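GH127 beta-L-arabinofuranoside (Geobacillus stearothermophilus, PDB 4QK0) hydrolyses beta-L-arabinofuranosides, acting as a family 127 glycoside hydrolase that probably releases L-arabinose from arabinose-containing sugars. Local coordinates at residues N17-F22 and M458-Y463; E33-Q38 and N416-I421; L483-P488 and D524-Y529; H584-L589 and P624-P629. All coordinates share one frame; numbering follows the deposited sequence.

Contact 1. Residues N17-F22 and M458-Y463; sequences NLKDQF and MQETNY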
loop_
_atom_site.group_PDB
_atom_site.type_symbol
_atom_site.label_atom_id
_atom_site.label_comp_id
_atom_site.label_asym_id
_atom_site.label_seq_id
_atom_site.Cartn_x
_atom_site.Cartn_y
_atom_site.Cartn_z
ATOM N N ASN A 17 3.815 44.882 4.327
ATOM C CA ASN A 17 4.794 44.723 3.259
ATOM C C ASN A 17 5.798 43.690 3.632
ATOM O O ASN A 17 6.434 43.744 4.707
ATOM C CB ASN A 17 5.563 46.013 2.961
ATOM C CG ASN A 17 4.642 47.150 2.612
ATOM O OD1 ASN A 17 3.731 47.007 1.800
ATOM N ND2 ASN A 17 4.834 48.274 3.262
ATOM N N LEU A 18 5.993 42.767 2.719
ATOM C CA LEU A 18 7.063 41.800 2.886
ATOM C C LEU A 18 8.415 42.428 2.627
ATOM O O LEU A 18 8.563 43.120 1.663
ATOM C CB LEU A 18 6.908 40.722 1.875
ATOM C CG LEU A 18 6.313 39.422 2.319
ATOM C CD1 LEU A 18 6.479 38.553 1.102
ATOM C CD2 LEU A 18 7.056 38.784 3.473
ATOM N N LYS A 19 9.399 42.167 3.468
ATOM C CA LYS A 19 10.736 42.664 3.230
ATOM C C LYS A 19 11.720 41.543 3.542
ATOM O O LYS A 19 12.618 41.705 4.331
ATOM C CB LYS A 19 11.073 43.854 4.173
ATOM C CG LYS A 19 10.364 45.199 4.057
ATOM C CD LYS A 19 11.034 46.280 5.019
ATOM C CE LYS A 19 11.096 46.056 6.582
ATOM N NZ LYS A 19 11.987 44.967 7.125
ATOM N N ASP A 20 11.531 40.362 2.993
ATOM C CA ASP A 20 12.408 39.268 3.400
ATOM C C ASP A 20 13.096 38.704 2.167
ATOM O O ASP A 20 13.062 39.317 1.125
ATOM C CB ASP A 20 11.626 38.210 4.191
ATOM C CG ASP A 20 10.949 37.219 3.310
ATOM O OD1 ASP A 20 10.624 37.596 2.142
ATOM O OD2 ASP A 20 10.770 36.059 3.784
ATOM N N GLN A 21 13.766 37.580 2.312
ATOM C CA GLN A 21 14.348 36.887 1.166
ATOM C C GLN A 21 13.500 35.678 0.828
ATOM O O GLN A 21 13.115 35.469 -0.317
ATOM C CB GLN A 21 15.745 36.390 1.509
ATOM C CG GLN A 21 16.795 37.478 1.661
ATOM C CD GLN A 21 16.880 38.363 0.433
ATOM O OE1 GLN A 21 16.244 39.408 0.397
ATOM N NE2 GLN A 21 17.640 37.947 -0.584
ATOM N N PHE A 22 13.176 34.910 1.854
ATOM C CA PHE A 22 12.536 33.640 1.675
ATOM C C PHE A 22 11.172 33.735 0.981
ATOM O O PHE A 22 10.994 33.157 -0.097
ATOM C CB PHE A 22 12.447 32.936 3.055
ATOM C CG PHE A 22 12.029 31.511 2.974
ATOM C CD1 PHE A 22 12.956 30.520 2.663
ATOM C CD2 PHE A 22 10.698 31.159 3.133
ATOM C CE1 PHE A 22 12.557 29.199 2.573
ATOM C CE2 PHE A 22 10.304 29.840 3.038
ATOM C CZ PHE A 22 11.232 28.859 2.749
HETATM N N MSE A 458 8.227 46.891 12.415
HETATM C CA MSE A 458 9.178 46.348 11.456
HETATM C C MSE A 458 9.757 45.097 12.069
HETATM O O MSE A 458 10.135 45.111 13.252
HETATM C CB MSE A 458 10.306 47.351 11.310
HETATM C CG MSE A 458 10.675 47.732 9.891
HETATM SE SE MSE A 458 11.671 49.397 9.859
HETATM C CE MSE A 458 10.516 50.539 10.990
ATOM N N GLN A 459 9.831 44.015 11.282
ATOM C CA GLN A 459 10.583 42.784 11.657
ATOM C C GLN A 459 11.794 42.631 10.776
ATOM O O GLN A 459 11.637 42.592 9.559
ATOM C CB GLN A 459 9.776 41.543 11.359
ATOM C CG GLN A 459 8.950 41.005 12.456
ATOM C CD GLN A 459 8.473 39.600 12.184
ATOM O OE1 GLN A 459 9.244 38.642 12.264
ATOM N NE2 GLN A 459 7.216 39.474 11.871
ATOM N N GLU A 460 12.970 42.466 11.365
ATOM C CA GLU A 460 14.180 42.114 10.605
ATOM C C GLU A 460 14.685 40.785 11.147
ATOM O O GLU A 460 14.871 40.638 12.346
ATOM C CB GLU A 460 15.280 43.170 10.751
ATOM C CG GLU A 460 14.831 44.569 10.313
ATOM C CD GLU A 460 15.905 45.651 10.513
ATOM O OE1 GLU A 460 16.218 46.029 11.671
ATOM O OE2 GLU A 460 16.428 46.130 9.491
ATOM N N THR A 461 14.900 39.832 10.269
ATOM C CA THR A 461 15.273 38.478 10.707
ATOM C C THR A 461 15.678 37.656 9.497
ATOM O O THR A 461 15.155 37.901 8.399
ATOM C CB THR A 461 14.100 37.756 11.409
ATOM O OG1 THR A 461 14.551 36.494 11.930
ATOM C CG2 THR A 461 12.931 37.587 10.486
ATOM N N ASN A 462 16.612 36.733 9.697
ATOM C CA ASN A 462 16.960 35.735 8.652
ATOM C C ASN A 462 16.230 34.398 8.853
ATOM O O ASN A 462 16.580 33.411 8.228
ATOM C CB ASN A 462 18.465 35.450 8.601
ATOM C CG ASN A 462 19.299 36.693 8.316
ATOM O OD1 ASN A 462 20.348 36.886 8.934
ATOM N ND2 ASN A 462 18.825 37.556 7.414
ATOM N N TYR A 463 15.214 34.385 9.717
ATOM C CA TYR A 463 14.320 33.259 9.853
ATOM C C TYR A 463 13.838 32.889 8.463
ATOM O O TYR A 463 13.524 33.772 7.655
ATOM C CB TYR A 463 13.177 33.680 10.712
ATOM C CG TYR A 463 12.362 32.618 11.463
ATOM C CD1 TYR A 463 11.295 31.971 10.864
ATOM C CD2 TYR A 463 12.543 32.439 12.830
ATOM C CE1 TYR A 463 10.514 31.105 11.586
ATOM C CE2 TYR A 463 11.743 31.590 13.547
ATOM C CZ TYR A 463 10.742 30.931 12.936
ATOM O OH TYR A 463 9.965 30.062 13.676
#

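Contact 2. Residues E33-Q38 and N416-I421; sequences EVIPYQ and NLARLI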
loop_
_atom_site.group_PDB
_atom_site.type_symbol
_atom_site.label_atom_id
_atom_site.label_comp_id
_atom_site.label_asym_id
_atom_site.label_seq_id
_atom_site.Cartn_x
_atom_site.Cartn_y
_atom_site.Cartn_z
ATOM N N GLU A 33 6.243 33.569 -13.030
ATOM C CA GLU A 33 6.137 32.259 -13.679
ATOM C C GLU A 33 4.764 31.618 -13.524
ATOM O O GLU A 33 4.121 31.269 -14.511
ATOM C CB GLU A 33 7.219 31.328 -13.112
ATOM C CG GLU A 33 7.067 29.868 -13.529
ATOM C CD GLU A 33 7.180 29.669 -15.046
ATOM O OE1 GLU A 33 6.383 28.873 -15.622
ATOM O OE2 GLU A 33 8.088 30.312 -15.650
ATOM N N VAL A 34 4.320 31.435 -12.286
ATOM C CA VAL A 34 3.156 30.611 -12.069
ATOM C C VAL A 34 1.877 31.195 -12.606
ATOM O O VAL A 34 1.148 30.547 -13.372
ATOM C CB VAL A 34 2.960 30.288 -10.584
ATOM C CG1 VAL A 34 1.783 29.351 -10.399
ATOM C CG2 VAL A 34 4.194 29.642 -9.973
ATOM N N ILE A 35 1.565 32.430 -12.228
ATOM C CA ILE A 35 0.301 33.047 -12.668
ATOM C C ILE A 35 0.219 33.314 -14.187
ATOM O O ILE A 35 -0.793 33.017 -14.852
ATOM C CB ILE A 35 0.032 34.312 -11.826
ATOM C CG1 ILE A 35 -0.501 33.907 -10.444
ATOM C CG2 ILE A 35 -0.902 35.285 -12.534
ATOM C CD1 ILE A 35 -1.760 33.087 -10.428
ATOM N N PRO A 36 1.283 33.841 -14.775
ATOM C CA PRO A 36 1.282 33.936 -16.247
ATOM C C PRO A 36 1.129 32.610 -17.005
ATOM O O PRO A 36 0.379 32.544 -17.988
ATOM C CB PRO A 36 2.646 34.573 -16.549
ATOM C CG PRO A 36 2.901 35.415 -15.340
ATOM C CD PRO A 36 2.453 34.512 -14.199
ATOM N N TYR A 37 1.815 31.559 -16.557
ATOM C CA TYR A 37 1.688 30.241 -17.205
ATOM C C TYR A 37 0.252 29.737 -17.103
ATOM O O TYR A 37 -0.320 29.239 -18.086
ATOM C CB TYR A 37 2.670 29.220 -16.593
ATOM C CG TYR A 37 2.653 27.876 -17.289
ATOM C CD1 TYR A 37 1.738 26.906 -16.935
ATOM C CD2 TYR A 37 3.507 27.611 -18.355
ATOM C CE1 TYR A 37 1.680 25.687 -17.599
ATOM C CE2 TYR A 37 3.467 26.387 -19.021
ATOM C CZ TYR A 37 2.560 25.430 -18.625
ATOM O OH TYR A 37 2.524 24.228 -19.271
ATOM N N GLN A 38 -0.334 29.860 -15.911
ATOM C CA GLN A 38 -1.709 29.406 -15.749
ATOM C C GLN A 38 -2.668 30.192 -16.600
ATOM O O GLN A 38 -3.648 29.638 -17.112
ATOM C CB GLN A 38 -2.166 29.481 -14.307
ATOM C CG GLN A 38 -1.597 28.408 -13.380
ATOM C CD GLN A 38 -1.776 26.945 -13.848
ATOM O OE1 GLN A 38 -2.885 26.415 -13.801
ATOM N NE2 GLN A 38 -0.661 26.265 -14.250
ATOM N N ASN A 416 -3.865 27.004 -6.659
ATOM C CA ASN A 416 -3.998 26.817 -5.247
ATOM C C ASN A 416 -2.753 27.281 -4.524
ATOM O O ASN A 416 -2.890 28.135 -3.651
ATOM C CB ASN A 416 -4.468 25.423 -4.865
ATOM C CG ASN A 416 -5.860 25.427 -4.203
ATOM O OD1 ASN A 416 -6.834 25.031 -4.836
ATOM N ND2 ASN A 416 -5.957 25.889 -2.940
ATOM N N LEU A 417 -1.550 26.794 -4.827
ATOM C CA LEU A 417 -0.369 27.319 -4.103
ATOM C C LEU A 417 -0.151 28.795 -4.329
ATOM O O LEU A 417 0.233 29.498 -3.437
ATOM C CB LEU A 417 0.920 26.651 -4.476
ATOM C CG LEU A 417 1.452 25.578 -3.536
ATOM C CD1 LEU A 417 2.676 24.965 -4.207
ATOM C CD2 LEU A 417 1.823 26.088 -2.149
ATOM N N ALA A 418 -0.387 29.244 -5.530
ATOM C CA ALA A 418 -0.266 30.662 -5.839
ATOM C C ALA A 418 -1.096 31.528 -4.892
ATOM O O ALA A 418 -0.604 32.548 -4.436
ATOM C CB ALA A 418 -0.709 30.933 -7.258
ATOM N N ARG A 419 -2.364 31.168 -4.652
ATOM C CA ARG A 419 -3.216 32.044 -3.835
ATOM C C ARG A 419 -2.743 32.091 -2.412
ATOM O O ARG A 419 -2.791 33.156 -1.809
ATOM C CB ARG A 419 -4.693 31.722 -3.934
ATOM C CG ARG A 419 -5.138 30.413 -3.338
ATOM C CD ARG A 419 -6.635 30.258 -3.564
ATOM N NE ARG A 419 -7.130 29.029 -2.983
ATOM C CZ ARG A 419 -8.268 28.895 -2.322
ATOM N NH1 ARG A 419 -9.074 29.938 -2.103
ATOM N NH2 ARG A 419 -8.603 27.696 -1.849
ATOM N N LEU A 420 -2.197 30.997 -1.892
ATOM C CA LEU A 420 -1.614 31.051 -0.560
ATOM C C LEU A 420 -0.322 31.884 -0.469
ATOM O O LEU A 420 -0.149 32.769 0.420
ATOM C CB LEU A 420 -1.330 29.649 -0.043
ATOM C CG LEU A 420 -0.620 29.600 1.308
ATOM C CD1 LEU A 420 -1.490 30.249 2.373
ATOM C CD2 LEU A 420 -0.343 28.173 1.714
ATOM N N ILE A 421 0.622 31.594 -1.361
ATOM C CA ILE A 421 1.918 32.245 -1.318
ATOM C C ILE A 421 1.715 33.728 -1.498
ATOM O O ILE A 421 2.354 34.540 -0.827
ATOM C CB ILE A 421 2.840 31.684 -2.430
ATOM C CG1 ILE A 421 3.388 30.306 -2.010
ATOM C CG2 ILE A 421 4.007 32.606 -2.696
ATOM C CD1 ILE A 421 4.098 29.575 -3.115
#

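Contact 3. Residues L483-P488 and D524-Y529; sequences LGLRIP and DEVKLY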
loop_
_atom_site.group_PDB
_atom_site.type_symbol
_atom_site.label_atom_id
_atom_site.label_comp_id
_atom_site.label_asym_id
_atom_site.label_seq_id
_atom_site.Cartn_x
_atom_site.Cartn_y
_atom_site.Cartn_z
ATOM N N LEU A 483 1.722 43.779 22.788
ATOM C CA LEU A 483 2.306 43.044 21.670
ATOM C C LEU A 483 2.324 41.584 22.055
ATOM O O LEU A 483 2.884 41.233 23.113
ATOM C CB LEU A 483 3.744 43.468 21.470
ATOM C CG LEU A 483 4.156 43.648 20.053
ATOM C CD1 LEU A 483 3.397 44.878 19.532
ATOM C CD2 LEU A 483 5.661 43.827 19.979
ATOM N N GLY A 484 1.656 40.752 21.256
ATOM C CA GLY A 484 1.612 39.289 21.532
ATOM C C GLY A 484 2.573 38.545 20.618
ATOM O O GLY A 484 2.411 38.590 19.425
ATOM N N LEU A 485 3.605 37.949 21.173
ATOM C CA LEU A 485 4.638 37.276 20.377
ATOM C C LEU A 485 4.618 35.743 20.535
ATOM O O LEU A 485 4.780 35.269 21.634
ATOM C CB LEU A 485 6.004 37.800 20.774
ATOM C CG LEU A 485 6.099 39.334 20.779
ATOM C CD1 LEU A 485 7.458 39.759 21.272
ATOM C CD2 LEU A 485 5.870 39.921 19.427
ATOM N N ARG A 486 4.397 34.996 19.449
ATOM C CA ARG A 486 4.390 33.539 19.545
ATOM C C ARG A 486 5.753 33.020 19.933
ATOM O O ARG A 486 6.781 33.403 19.384
ATOM C CB ARG A 486 3.998 32.870 18.243
ATOM C CG ARG A 486 4.142 31.330 18.321
ATOM C CD ARG A 486 3.574 30.645 17.116
ATOM N NE ARG A 486 4.314 31.029 15.926
ATOM C CZ ARG A 486 5.276 30.320 15.331
ATOM N NH1 ARG A 486 5.658 29.112 15.774
ATOM N NH2 ARG A 486 5.842 30.837 14.279
ATOM N N ILE A 487 5.758 32.165 20.930
ATOM C CA ILE A 487 6.976 31.465 21.306
ATOM C C ILE A 487 6.865 30.069 20.633
ATOM O O ILE A 487 6.017 29.249 21.048
ATOM C CB ILE A 487 7.124 31.368 22.836
ATOM C CG1 ILE A 487 7.018 32.754 23.476
ATOM C CG2 ILE A 487 8.471 30.750 23.195
ATOM C CD1 ILE A 487 7.966 33.808 22.915
ATOM N N PRO A 488 7.649 29.826 19.568
ATOM C CA PRO A 488 7.416 28.590 18.772
ATOM C C PRO A 488 7.586 27.338 19.581
ATOM O O PRO A 488 8.507 27.236 20.399
ATOM C CB PRO A 488 8.497 28.647 17.706
ATOM C CG PRO A 488 8.786 30.131 17.575
ATOM C CD PRO A 488 8.732 30.623 18.986
ATOM N N ASP A 524 11.393 52.060 19.838
ATOM C CA ASP A 524 11.543 50.955 20.760
ATOM C C ASP A 524 11.932 49.699 19.970
ATOM O O ASP A 524 11.415 49.431 18.876
ATOM C CB ASP A 524 10.271 50.723 21.579
ATOM C CG ASP A 524 10.202 51.604 22.825
ATOM O OD1 ASP A 524 11.214 52.237 23.199
ATOM O OD2 ASP A 524 9.132 51.647 23.472
ATOM N N GLU A 525 12.850 48.944 20.537
ATOM C CA GLU A 525 13.377 47.742 19.898
ATOM C C GLU A 525 13.240 46.497 20.785
ATOM O O GLU A 525 13.659 46.480 21.944
ATOM C CB GLU A 525 14.821 47.945 19.541
ATOM C CG GLU A 525 15.285 46.908 18.550
ATOM C CD GLU A 525 16.750 47.084 18.187
ATOM O OE1 GLU A 525 17.043 48.011 17.423
ATOM O OE2 GLU A 525 17.597 46.289 18.655
ATOM N N VAL A 526 12.577 45.487 20.242
ATOM C CA VAL A 526 12.433 44.191 20.888
ATOM C C VAL A 526 13.305 43.218 20.114
ATOM O O VAL A 526 13.164 43.109 18.901
ATOM C CB VAL A 526 10.988 43.692 20.840
ATOM C CG1 VAL A 526 10.848 42.343 21.547
ATOM C CG2 VAL A 526 10.041 44.700 21.465
ATOM N N LYS A 527 14.222 42.557 20.829
ATOM C CA LYS A 527 15.029 41.475 20.268
ATOM C C LYS A 527 14.596 40.127 20.807
ATOM O O LYS A 527 14.512 39.916 22.040
ATOM C CB LYS A 527 16.560 41.618 20.395
ATOM C CG LYS A 527 17.106 42.326 19.172
ATOM C CD LYS A 527 18.549 42.760 19.311
ATOM C CE LYS A 527 19.489 41.586 19.108
ATOM N NZ LYS A 527 19.746 41.331 17.669
ATOM N N LEU A 528 14.297 39.234 19.863
ATOM C CA LEU A 528 13.921 37.859 20.179
ATOM C C LEU A 528 15.019 36.944 19.737
ATOM O O LEU A 528 15.553 37.108 18.650
ATOM C CB LEU A 528 12.674 37.467 19.448
ATOM C CG LEU A 528 11.435 38.340 19.593
ATOM C CD1 LEU A 528 10.305 37.820 18.731
ATOM C CD2 LEU A 528 10.999 38.302 21.023
ATOM N N TYR A 529 15.355 35.980 20.589
ATOM C CA TYR A 529 16.354 34.972 20.257
ATOM C C TYR A 529 15.768 33.585 20.530
ATOM O O TYR A 529 15.411 33.260 21.674
ATOM C CB TYR A 529 17.639 35.168 21.051
ATOM C CG TYR A 529 18.583 33.984 20.905
ATOM C CD1 TYR A 529 19.027 33.582 19.640
ATOM C CD2 TYR A 529 19.016 33.250 22.030
ATOM C CE1 TYR A 529 19.879 32.497 19.506
ATOM C CE2 TYR A 529 19.865 32.165 21.899
ATOM C CZ TYR A 529 20.289 31.795 20.633
ATOM O OH TYR A 529 21.111 30.709 20.484
#

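Contact 4. Residues H584-L589 and P624-P629; sequences HFEPDL and PFRAIP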
loop_
_atom_site.group_PDB
_atom_site.type_symbol
_atom_site.label_atom_id
_atom_site.label_comp_id
_atom_site.label_asym_id
_atom_site.label_seq_id
_atom_site.Cartn_x
_atom_site.Cartn_y
_atom_site.Cartn_z
ATOM N N HIS A 584 25.049 24.187 8.714
ATOM C CA HIS A 584 25.673 25.416 8.215
ATOM C C HIS A 584 24.986 25.838 6.946
ATOM O O HIS A 584 24.321 25.032 6.267
ATOM C CB HIS A 584 27.186 25.225 7.950
ATOM C CG HIS A 584 27.479 24.290 6.821
ATOM N ND1 HIS A 584 27.541 22.926 6.990
ATOM C CD2 HIS A 584 27.667 24.509 5.500
ATOM C CE1 HIS A 584 27.755 22.338 5.825
ATOM N NE2 HIS A 584 27.839 23.277 4.903
ATOM N N PHE A 585 25.184 27.102 6.596
ATOM C CA PHE A 585 24.505 27.702 5.458
ATOM C C PHE A 585 25.266 27.417 4.181
ATOM O O PHE A 585 26.472 27.540 4.154
ATOM C CB PHE A 585 24.325 29.216 5.712
ATOM C CG PHE A 585 23.437 29.888 4.722
ATOM C CD1 PHE A 585 22.108 29.567 4.664
ATOM C CD2 PHE A 585 23.936 30.829 3.831
ATOM C CE1 PHE A 585 21.272 30.147 3.724
ATOM C CE2 PHE A 585 23.104 31.419 2.887
ATOM C CZ PHE A 585 21.767 31.081 2.846
ATOM N N GLU A 586 24.548 27.040 3.119
ATOM C CA GLU A 586 25.109 26.862 1.786
ATOM C C GLU A 586 24.459 27.856 0.828
ATOM O O GLU A 586 23.367 27.601 0.307
ATOM C CB GLU A 586 24.849 25.463 1.258
ATOM C CG GLU A 586 25.620 24.360 1.964
ATOM C CD GLU A 586 27.072 24.249 1.507
ATOM O OE1 GLU A 586 27.506 25.000 0.572
ATOM O OE2 GLU A 586 27.789 23.449 2.138
ATOM N N PRO A 587 25.126 28.998 0.580
ATOM C CA PRO A 587 24.445 30.037 -0.187
ATOM C C PRO A 587 24.060 29.614 -1.579
ATOM O O PRO A 587 23.078 30.100 -2.072
ATOM C CB PRO A 587 25.452 31.203 -0.239
ATOM C CG PRO A 587 26.663 30.772 0.506
ATOM C CD PRO A 587 26.527 29.324 0.884
ATOM N N ASP A 588 24.797 28.702 -2.210
ATOM C CA ASP A 588 24.533 28.409 -3.620
ATOM C C ASP A 588 23.725 27.149 -3.841
ATOM O O ASP A 588 23.573 26.706 -4.982
ATOM C CB ASP A 588 25.855 28.359 -4.422
ATOM C CG ASP A 588 26.655 29.664 -4.285
ATOM O OD1 ASP A 588 26.056 30.752 -4.477
ATOM O OD2 ASP A 588 27.852 29.599 -3.933
ATOM N N LEU A 589 23.204 26.580 -2.758
ATOM C CA LEU A 589 22.476 25.342 -2.852
ATOM C C LEU A 589 20.999 25.592 -2.668
ATOM O O LEU A 589 20.585 26.066 -1.617
ATOM C CB LEU A 589 23.027 24.372 -1.801
ATOM C CG LEU A 589 22.330 23.029 -1.725
ATOM C CD1 LEU A 589 22.727 22.139 -2.910
ATOM C CD2 LEU A 589 22.686 22.366 -0.405
ATOM N N PRO A 624 29.664 9.617 5.855
ATOM C CA PRO A 624 29.117 10.957 6.038
ATOM C C PRO A 624 27.699 11.022 5.442
ATOM O O PRO A 624 27.421 10.272 4.495
ATOM C CB PRO A 624 30.049 11.831 5.176
ATOM C CG PRO A 624 30.449 10.911 4.041
ATOM C CD PRO A 624 30.524 9.518 4.648
ATOM N N PHE A 625 26.796 11.840 6.011
ATOM C CA PHE A 625 25.513 12.152 5.328
ATOM C C PHE A 625 25.247 13.614 5.297
ATOM O O PHE A 625 25.704 14.352 6.151
ATOM C CB PHE A 625 24.287 11.484 5.963
ATOM C CG PHE A 625 23.839 12.119 7.229
ATOM C CD1 PHE A 625 22.872 13.138 7.269
ATOM C CD2 PHE A 625 24.369 11.672 8.411
ATOM C CE1 PHE A 625 22.467 13.691 8.490
ATOM C CE2 PHE A 625 23.974 12.228 9.613
ATOM C CZ PHE A 625 23.017 13.218 9.650
ATOM N N ARG A 626 24.364 13.972 4.401
ATOM C CA ARG A 626 23.878 15.304 4.313
ATOM C C ARG A 626 22.383 15.361 4.128
ATOM O O ARG A 626 21.798 14.674 3.250
ATOM C CB ARG A 626 24.562 16.023 3.135
ATOM C CG ARG A 626 24.228 17.496 3.166
ATOM C CD ARG A 626 25.249 18.317 2.412
ATOM N NE ARG A 626 24.912 18.267 1.008
ATOM C CZ ARG A 626 25.328 19.139 0.105
ATOM N NH1 ARG A 626 26.080 20.165 0.483
ATOM N NH2 ARG A 626 24.983 18.979 -1.163
ATOM N N ALA A 627 21.756 16.256 4.905
ATOM C CA ALA A 627 20.323 16.408 4.858
ATOM C C ALA A 627 20.012 17.829 4.410
ATOM O O ALA A 627 20.703 18.760 4.789
ATOM C CB ALA A 627 19.710 16.091 6.214
ATOM N N ILE A 628 18.929 17.964 3.657
ATOM C CA ILE A 628 18.435 19.238 3.198
ATOM C C ILE A 628 16.947 19.423 3.600
ATOM O O ILE A 628 16.305 18.470 4.039
ATOM C CB ILE A 628 18.536 19.352 1.658
ATOM C CG1 ILE A 628 17.801 18.191 0.970
ATOM C CG2 ILE A 628 20.006 19.348 1.226
ATOM C CD1 ILE A 628 16.863 18.618 -0.099
ATOM N N PRO A 629 16.405 20.658 3.454
ATOM C CA PRO A 629 15.039 20.890 3.829
ATOM C C PRO A 629 14.086 20.100 2.985
ATOM O O PRO A 629 14.248 20.042 1.758
ATOM C CB PRO A 629 14.857 22.409 3.544
ATOM C CG PRO A 629 16.181 22.987 3.800
ATOM C CD PRO A 629 17.125 21.942 3.247
#

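Contact 1. Residues N17-F22 and M458-Y463
A lysine reaching over an intervening strand makes this contact: Lys19, just past strand 15-18, meets Met458 and Gln459 on strand 453-461, two places along the same antiparallel sheet. The strand between them is 444-450, and a long, flexible side chain such as lysine can span it. Lys19 starts with CG beside its backbone N, then folds at chi3 (-60°) and chi4 (69°), which curls the chain so that the ammonium group reaches the Gln459 carbonyl. Lys19 NZ makes a weak hydrogen bond to Gln459 O, 3.4 Å away. The methylene just behind it lies against Met458, built as selenomethionine, with Lys19 CE 3.7 Å from Met458 CG; the lysine chain runs slantwise over the selenomethionine, carbon on carbon. Glu460 offers an opposite charge nearby, its OE2 5.2 Å from Lys19 NZ, too far for a salt bridge. Thr461 forms an ST turn, its OG1 accepting from Tyr463 N at 3.1 Å and nearly straight (164°). Asp20 caps the start of helix 22-42 through the backbone N of Trp23 and Lys24. Gln459 turns its amide to Tyr429, Val442 and Leu440, while strand 468-475 pairs with the far edge of strand 453-461.

Contact 2. Residues E33-Q38 and N416-I421
Val34 puts CG1 anti to its backbone N (chi1 -176°), and Ile35 sets CG1 beside its own N and then bends at chi2 (-58°); together these choices send one methyl from each residue to Ala418. Ile35 CD1 comes within 4.0 Å of Ala418 CB. The second approach is slacker, with Val34 CG1 and Ala418 CB 4.3 Å apart. The alanine methyl therefore meets two branched neighbours, which is van der Waals packing and nothing polar. Its small size is what suits it here: the helices run close, the CA atoms of Val34 and Ala418 being 7.1 Å apart, and the bulk needed to fill the interface comes from the valine and isoleucine instead. Pro36 has no N-H to give to the turn before, and the helix kinks there. Nearby, the Ile35 carbonyl oxygen accepts a hydrogen bond from the indole nitrogen of Trp82. Ile35 also packs on Ala85, Val86 and Leu89 of helix 76-92, and Val30, one turn earlier in helix 22-42, adds to the cover over Ala418. This buried helix-to-helix packing is consistent with the (alpha/alpha)6 barrel expected of a GH127 catalytic domain.

Contact 3. Residues L483-P488 and D524-Y529
Leu485 lays its CD1 methyl against Leu528 and Val526, which stand two residues apart on strand 524-529 and so face the same way. The tighter meeting is with Leu528, Leu485 CD1 lying 3.8 Å from Leu528 CD2. Val526 is a little farther, its CG1 4.3 Å from Leu485 CD1. Both leucines hold CG beside the backbone N, but they use different branches: in Leu485 the touching methyl is the one that prolongs the chain (chi2 176°), whereas Leu528 offers its side branch. Unbranched at CB, the leucines can extend into the space between the strands, and the beta-branched valine fits the strand backbone while filling in alongside. The backbones never pair. With the CA atoms of Leu485 and Leu528 9.3 Å apart, the strands belong to two sheets stacked face to face, as in a beta-sandwich, and the contact is part of the buried apolar filling between them. Arg486, the next residue along, points the other way, to salt bridges with Asp358 and Glu361 of helix 354-365. Leu471 of strand 468-475 and Val496 of strand 495-498 flank the filling within the sheet of Leu528; Ile516 of strand 513-517 continues it beside Leu485, and Tyr441 touches both leucines.

Contact 4. Residues H584-L589 and P624-P629
Charge comes first: Glu586 brings its carboxylate to the edge of the Arg626 guanidinium, Glu586 OE2 standing 4.1 Å from Arg626 NH1. That is beyond a salt bridge, and with the two planes turned 73° apart any attraction is probably long-range. A firmer bond holds the glutamate: His584 NE2 donates to Glu586 OE2 at 2.8 Å (155°), in the imidazole plane but from above the carboxylate plane. Glu586 folds back at chi2 (-79°) to bring OE2 to the ring. Arg626, meanwhile, makes a salt bridge through NH2 to Asp565. With an alanine in place of Glu586 the carboxylate is gone, and His584 NE2 would probably be left without its acceptor. Packing centres on Leu589, whose CD2 lies 3.9 Å above one face of the Arg626 guanidinium, offset toward its rim. The apolar pair proper is with Ile628, Leu589 CD2 being 4.4 Å from Ile628 CG2. A type I turn from Glu586 to Leu589, closed by Leu589 N to Glu586 O at 3.2 Å, sets the leucine beside the glutamate. Strand 593-603 lies between strands 574-586 and 620-629, paired with both, and its Val595 touches Glu586 and Leu589; strand 557-562 flanks the other edge of strand 620-629.

Contact 2 is nested along the chain within the loop closed by contact 1, and contacts 3 and 4 follow in series. Strand 15-18 leads directly into helix 22-42, so contact 1 ties the start of the catalytic chain to a sheet of the middle domain while contact 2 packs the same helix within the catalytic domain; their centres lie about 21 Å apart. Contacts 1 and 3 share that seven-stranded sheet, with centres about 14 Å apart, and touch where Tyr463 OH is 4.1 Å from Pro488 CG. Contact 4 belongs to the C-terminal domain, its centre about 29 Å from that of contact 3. The four thus sample a helical catalytic domain and two beta domains, one of them joined by the N-terminal strand 15-18.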